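Local coordinates for extracellular solute-binding protein family 5 (Brucella melitensis, PDB 4ONY) that probably binds peptides or related solutes in the periplasm and delivers them to an ABC transporter for uptake, at residues L311-N316 and L450-N455; M155-K160 and E175-E180. All blocks are in the same frame, centred on the assembly; numbering follows the deposited sequence. Where two conformers were deposited one is given.

Interaction 1. Residues L311-N316 and L450-N455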
loop_
_atom_site.group_PDB
_atom_site.type_symbol
_atom_site.label_atom_id
_atom_site.label_comp_id
_atom_site.label_asym_id
_atom_site.label_seq_id
_atom_site.Cartn_x
_atom_site.Cartn_y
_atom_site.Cartn_z
ATOM N N LEU A 311 4.950 10.319 3.502
ATOM C CA LEU A 311 4.247 11.536 3.810
ATOM C C LEU A 311 5.318 12.634 3.708
ATOM O O LEU A 311 6.377 12.531 4.314
ATOM C CB LEU A 311 3.658 11.511 5.236
ATOM C CG LEU A 311 3.003 12.795 5.731
ATOM C CD1 LEU A 311 1.773 13.164 4.905
ATOM C CD2 LEU A 311 2.580 12.664 7.180
ATOM N N GLY A 312 5.024 13.695 2.976
ATOM C CA GLY A 312 5.967 14.800 2.843
ATOM C C GLY A 312 5.321 16.080 2.421
ATOM O O GLY A 312 4.177 16.059 1.925
ATOM N N PHE A 313 6.048 17.203 2.573
ATOM C CA PHE A 313 5.637 18.430 1.916
ATOM C C PHE A 313 6.067 18.302 0.480
ATOM O O PHE A 313 7.151 17.783 0.205
ATOM C CB PHE A 313 6.271 19.657 2.535
ATOM C CG PHE A 313 5.804 19.970 3.909
ATOM C CD1 PHE A 313 4.550 20.521 4.124
ATOM C CD2 PHE A 313 6.638 19.781 5.002
ATOM C CE1 PHE A 313 4.120 20.864 5.389
ATOM C CE2 PHE A 313 6.206 20.149 6.291
ATOM C CZ PHE A 313 4.942 20.692 6.475
ATOM N N VAL A 314 5.205 18.697 -0.440
ATOM C CA VAL A 314 5.434 18.591 -1.857
ATOM C C VAL A 314 5.610 19.953 -2.472
ATOM O O VAL A 314 4.773 20.823 -2.302
ATOM C CB VAL A 314 4.279 17.875 -2.578
ATOM C CG1 VAL A 314 4.635 17.681 -4.040
ATOM C CG2 VAL A 314 4.061 16.476 -1.998
ATOM N N PHE A 315 6.722 20.166 -3.154
ATOM C CA PHE A 315 6.965 21.400 -3.887
ATOM C C PHE A 315 6.321 21.289 -5.266
ATOM O O PHE A 315 6.635 20.355 -6.018
ATOM C CB PHE A 315 8.467 21.608 -4.149
ATOM C CG PHE A 315 9.322 21.803 -2.898
ATOM C CD1 PHE A 315 9.399 23.056 -2.284
ATOM C CD2 PHE A 315 10.091 20.767 -2.426
ATOM C CE1 PHE A 315 10.205 23.265 -1.161
ATOM C CE2 PHE A 315 10.892 20.947 -1.294
ATOM C CZ PHE A 315 10.942 22.203 -0.669
ATOM N N ASN A 316 5.468 22.248 -5.632
ATOM C CA ASN A 316 5.035 22.344 -7.038
ATOM C C ASN A 316 6.103 23.000 -7.910
ATOM O O ASN A 316 6.150 24.221 -8.042
ATOM C CB ASN A 316 3.720 23.107 -7.196
ATOM C CG ASN A 316 3.155 23.021 -8.602
ATOM O OD1 ASN A 316 3.741 22.402 -9.489
ATOM N ND2 ASN A 316 2.005 23.686 -8.821
ATOM N N LEU A 450 2.393 24.734 10.441
ATOM C CA LEU A 450 2.732 25.784 11.383
ATOM C C LEU A 450 4.129 25.595 11.905
ATOM O O LEU A 450 4.847 26.549 12.048
ATOM C CB LEU A 450 1.744 25.833 12.565
ATOM C CG LEU A 450 0.414 26.532 12.238
ATOM C CD1 LEU A 450 -0.665 26.200 13.279
ATOM C CD2 LEU A 450 0.600 28.062 12.169
ATOM N N ALA A 451 4.504 24.359 12.220
ATOM C CA ALA A 451 5.844 24.107 12.726
ATOM C C ALA A 451 6.897 24.420 11.641
ATOM O O ALA A 451 7.906 25.036 11.933
ATOM C CB ALA A 451 5.964 22.680 13.232
ATOM N N TYR A 452 6.639 24.019 10.392
ATOM C CA TYR A 452 7.567 24.288 9.311
ATOM C C TYR A 452 7.645 25.812 9.054
ATOM O O TYR A 452 8.733 26.369 8.862
ATOM C CB TYR A 452 7.097 23.558 8.046
ATOM C CG TYR A 452 8.020 23.501 6.867
ATOM C CD1 TYR A 452 9.401 23.587 7.004
ATOM C CD2 TYR A 452 7.521 23.251 5.602
ATOM C CE1 TYR A 452 10.264 23.506 5.912
ATOM C CE2 TYR A 452 8.371 23.134 4.500
ATOM C CZ TYR A 452 9.766 23.280 4.658
ATOM O OH TYR A 452 10.629 23.157 3.568
ATOM N N GLN A 453 6.493 26.459 9.055
ATOM C CA GLN A 453 6.441 27.916 8.957
ATOM C C GLN A 453 7.308 28.667 9.967
ATOM O O GLN A 453 7.960 29.641 9.576
ATOM C CB GLN A 453 4.998 28.440 9.070
ATOM C CG GLN A 453 4.888 29.964 9.202
ATOM C CD GLN A 453 3.472 30.354 9.552
ATOM O OE1 GLN A 453 2.987 30.019 10.614
ATOM N NE2 GLN A 453 2.772 30.953 8.618
ATOM N N ARG A 454 7.334 28.229 11.230
ATOM C CA ARG A 454 8.196 28.884 12.217
ATOM C C ARG A 454 9.674 28.828 11.762
ATOM O O ARG A 454 10.396 29.851 11.817
ATOM C CB ARG A 454 7.942 28.348 13.632
ATOM C CG ARG A 454 6.588 28.822 14.201
ATOM C CD ARG A 454 6.312 28.464 15.681
ATOM N NE ARG A 454 6.150 27.010 15.948
ATOM C CZ ARG A 454 4.994 26.349 15.796
ATOM N NH1 ARG A 454 3.917 26.985 15.364
ATOM N NH2 ARG A 454 4.903 25.059 16.069
ATOM N N ASN A 455 10.120 27.683 11.277
ATOM C CA ASN A 455 11.533 27.592 10.834
ATOM C C ASN A 455 11.862 28.402 9.561
ATOM O O ASN A 455 12.941 29.051 9.444
ATOM C CB ASN A 455 11.928 26.143 10.668
ATOM C CG ASN A 455 12.127 25.482 11.995
ATOM O OD1 ASN A 455 11.244 24.782 12.503
ATOM N ND2 ASN A 455 13.281 25.737 12.587
#

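Interaction 2. Residues M155-K160 and E175-E180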
loop_
_atom_site.group_PDB
_atom_site.type_symbol
_atom_site.label_atom_id
_atom_site.label_comp_id
_atom_site.label_asym_id
_atom_site.label_seq_id
_atom_site.Cartn_x
_atom_site.Cartn_y
_atom_site.Cartn_z
ATOM N N MET A 155 -9.694 -8.372 -20.182
ATOM C CA MET A 155 -9.839 -8.967 -21.488
ATOM C C MET A 155 -9.262 -8.127 -22.636
ATOM O O MET A 155 -8.894 -8.686 -23.639
ATOM C CB MET A 155 -11.298 -9.348 -21.781
ATOM C CG MET A 155 -11.759 -10.575 -21.021
ATOM S SD MET A 155 -10.853 -12.096 -21.344
ATOM C CE MET A 155 -11.386 -12.401 -23.041
ATOM N N SER A 156 -9.124 -6.811 -22.471
ATOM C CA SER A 156 -8.441 -5.974 -23.485
ATOM C C SER A 156 -6.992 -6.398 -23.716
ATOM O O SER A 156 -6.390 -6.069 -24.761
ATOM C CB SER A 156 -8.464 -4.518 -23.054
ATOM O OG SER A 156 -7.622 -4.314 -21.907
ATOM N N ARG A 157 -6.432 -7.136 -22.751
ATOM C CA ARG A 157 -5.096 -7.748 -22.877
ATOM C C ARG A 157 -5.068 -9.212 -23.292
ATOM O O ARG A 157 -3.980 -9.804 -23.436
ATOM C CB ARG A 157 -4.368 -7.647 -21.524
ATOM C CG ARG A 157 -3.239 -6.656 -21.480
ATOM C CD ARG A 157 -3.690 -5.248 -21.777
ATOM N NE ARG A 157 -4.772 -4.857 -20.910
ATOM C CZ ARG A 157 -4.624 -4.477 -19.651
ATOM N NH1 ARG A 157 -3.422 -4.438 -19.098
ATOM N NH2 ARG A 157 -5.693 -4.108 -18.946
ATOM N N VAL A 158 -6.229 -9.821 -23.458
ATOM C CA VAL A 158 -6.300 -11.259 -23.673
ATOM C C VAL A 158 -6.707 -11.554 -25.101
ATOM O O VAL A 158 -7.761 -11.120 -25.541
ATOM C CB VAL A 158 -7.311 -11.924 -22.698
ATOM C CG1 VAL A 158 -7.465 -13.404 -23.001
ATOM C CG2 VAL A 158 -6.872 -11.718 -21.251
ATOM N N ALA A 159 -5.884 -12.294 -25.831
ATOM C CA ALA A 159 -6.256 -12.695 -27.189
ATOM C C ALA A 159 -7.273 -13.801 -27.184
ATOM O O ALA A 159 -8.179 -13.801 -27.982
ATOM C CB ALA A 159 -5.012 -13.126 -27.989
ATOM N N LYS A 160 -7.089 -14.783 -26.317
ATOM C CA LYS A 160 -7.949 -15.951 -26.276
ATOM C C LYS A 160 -7.961 -16.502 -24.855
ATOM O O LYS A 160 -6.939 -16.460 -24.152
ATOM C CB LYS A 160 -7.461 -17.045 -27.258
ATOM N N GLU A 175 -0.527 -8.056 -27.586
ATOM C CA GLU A 175 0.615 -7.157 -27.488
ATOM C C GLU A 175 0.441 -6.027 -26.453
ATOM O O GLU A 175 1.415 -5.384 -26.074
ATOM C CB GLU A 175 0.969 -6.608 -28.888
ATOM C CG GLU A 175 -0.005 -5.578 -29.454
ATOM C CD GLU A 175 -1.419 -6.120 -29.751
ATOM O OE1 GLU A 175 -1.563 -7.321 -30.150
ATOM O OE2 GLU A 175 -2.391 -5.325 -29.604
ATOM N N LYS A 176 -0.775 -5.764 -25.999
ATOM C CA LYS A 176 -0.941 -4.804 -24.926
ATOM C C LYS A 176 -0.515 -5.356 -23.538
ATOM O O LYS A 176 -0.485 -4.617 -22.591
ATOM C CB LYS A 176 -2.375 -4.334 -24.839
ATOM C CG LYS A 176 -2.838 -3.562 -26.055
ATOM C CD LYS A 176 -4.337 -3.360 -25.910
ATOM C CE LYS A 176 -4.839 -2.054 -26.502
ATOM N NZ LYS A 176 -6.325 -1.975 -26.318
ATOM N N SER A 177 -0.250 -6.652 -23.422
ATOM C CA SER A 177 0.075 -7.263 -22.150
ATOM C C SER A 177 1.518 -6.911 -21.750
ATOM O O SER A 177 2.285 -6.466 -22.573
ATOM C CB SER A 177 -0.094 -8.768 -22.291
ATOM O OG SER A 177 0.054 -9.402 -21.050
ATOM N N ASP A 178 1.861 -7.110 -20.486
ATOM C CA ASP A 178 3.226 -6.952 -20.011
ATOM C C ASP A 178 3.541 -8.104 -19.039
ATOM O O ASP A 178 2.708 -8.963 -18.786
ATOM C CB ASP A 178 3.425 -5.580 -19.387
ATOM C CG ASP A 178 2.527 -5.346 -18.201
ATOM O OD1 ASP A 178 2.124 -6.305 -17.474
ATOM O OD2 ASP A 178 2.206 -4.179 -17.991
ATOM N N ARG A 179 4.744 -8.122 -18.521
ATOM C CA ARG A 179 5.194 -9.228 -17.729
ATOM C C ARG A 179 4.469 -9.346 -16.401
ATOM O O ARG A 179 4.327 -10.456 -15.900
ATOM C CB ARG A 179 6.709 -9.176 -17.551
ATOM C CG ARG A 179 7.434 -9.561 -18.850
ATOM C CD ARG A 179 8.939 -9.595 -18.657
ATOM N NE ARG A 179 9.292 -10.632 -17.713
ATOM C CZ ARG A 179 9.322 -11.943 -17.962
ATOM N NH1 ARG A 179 9.107 -12.454 -19.187
ATOM N NH2 ARG A 179 9.633 -12.756 -16.976
ATOM N N GLU A 180 3.966 -8.230 -15.856
ATOM C CA GLU A 180 3.127 -8.291 -14.652
ATOM C C GLU A 180 1.715 -8.858 -14.904
ATOM O O GLU A 180 1.137 -9.444 -14.012
ATOM C CB GLU A 180 2.974 -6.893 -14.040
ATOM C CG GLU A 180 2.273 -6.863 -12.683
ATOM C CD GLU A 180 1.501 -5.565 -12.420
ATOM O OE1 GLU A 180 1.009 -4.924 -13.362
ATOM O OE2 GLU A 180 1.337 -5.229 -11.244
HETATM O O HOH W 1 -7.440 -4.731 -26.698
#

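Interaction 1. Residues L311-N316 and L450-N455
This contact lies in the alpha/beta lobe of the binding protein, where helix 443-458 packs on one face of a mixed beta sheet. Phe313, on strand 310-315, meets Tyr452 of the helix in an offset stack. Their ring centroids are 4.7 Å apart and the planes are tilted by 26°. The overlap is partial. Tyr452 CD2 sits over one face of the Phe313 ring, displaced toward its rim, and comes within 3.4 Å of Phe313 CE2. Tyr452 CB follows behind and lies 3.9 Å from Phe313 CZ. The two side chains run in opposite directions and slide past each other. On the helix, chi1 of -170° sets the Tyr452 ring anti to its own backbone nitrogen and sends it toward the sheet.

Phe315 touches more lightly: its CZ is 4.4 Å from Tyr452 OH. That hydroxyl is buried, but it is hydrogen-bonded to Leu331 O of helix 325-333, so the ring is held at its polar end as well as by stacking. Met484 and Val558, on the strands flanking 310-315, also touch Tyr452. The backbones stay well separated, with 9.6 Å between Phe313 CA and Tyr452 CA. Large aromatic side chains bridging this distance form a helix-on-sheet core layer, as expected in an alpha/beta lobe of a periplasmic binding protein.

Interaction 2. Residues M155-K160 and E175-E180
Van der Waals packing joins Arg157 to the backbone and side chains of Lys176 and Ser177. The aliphatic part of Arg157 does the touching. Its CG lies 3.4 Å from Ser177 CA, and its CD is 3.5 Å from Lys176 CB. The same CD also comes close to the Lys176 carbonyl oxygen. The Arg157 and Lys176 side chains cross at about a right angle. Ser177 CB adds a looser contact, 3.9 Å from Arg157 CG.

Hydrogen bonding holds the far end of Arg157 on its own side of the contact. The chain bends at chi2 (60°) and chi3 (54°), which turns the guanidinium back toward Ser156. Arg157 NE donates to Ser156 OG over 3.1 Å, with a nearly straight angle of 163°, and the oxygen lies at the guanidinium edge, in its plane. Ser153 O accepts from both Arg157 NH2 and Ser156 OG. Together these bonds limit rotation of the guanidinium.

Segment 155-160 runs into the first strand of a beta hairpin, 158-165 and 168-173, and segment 175-180 follows the second. The end of a 3-10 turn, residues 155-157, leads into it, and the loop 175-180 leaves it for helix 181-187. Near this end, Ala159 and Lys160 both face Thr172 in a classic beta bulge.

One water bridges the segments: its oxygen is 2.6 Å from Ser156 O, to which it donates, and 3.0 Å from Lys176 NZ, from which it accepts. Ser156 O is also hydrogen-bonded by Asn174 ND2, so two donors grip this carbonyl. The Lys176 chain passes close by, with its CD 3.6 Å from Ser156 O. Lys176 NZ stays 6.3 Å from Arg157 NE, so the like charges are not in contact.

In the fold
From the N terminus, interaction 2 comes first. It closes a short loop, with 14 residues between its segments, and joins the entry and exit of the hairpin formed by strands 158-165 and 168-173. The chain then continues through helix 181-187 and later elements to strand 310-315. There interaction 1 opens. It closes a much longer loop of 133 residues and brings helix 443-458 against the six-stranded mixed sheet. The contacts are in series, neither nested nor crossed. The centres of interaction 1 and interaction 2 are about 43 Å apart, and the nearest atoms of interaction 1 and interaction 2 are about 22 Å apart. Interaction 2 is on the surface; interaction 1 is buried.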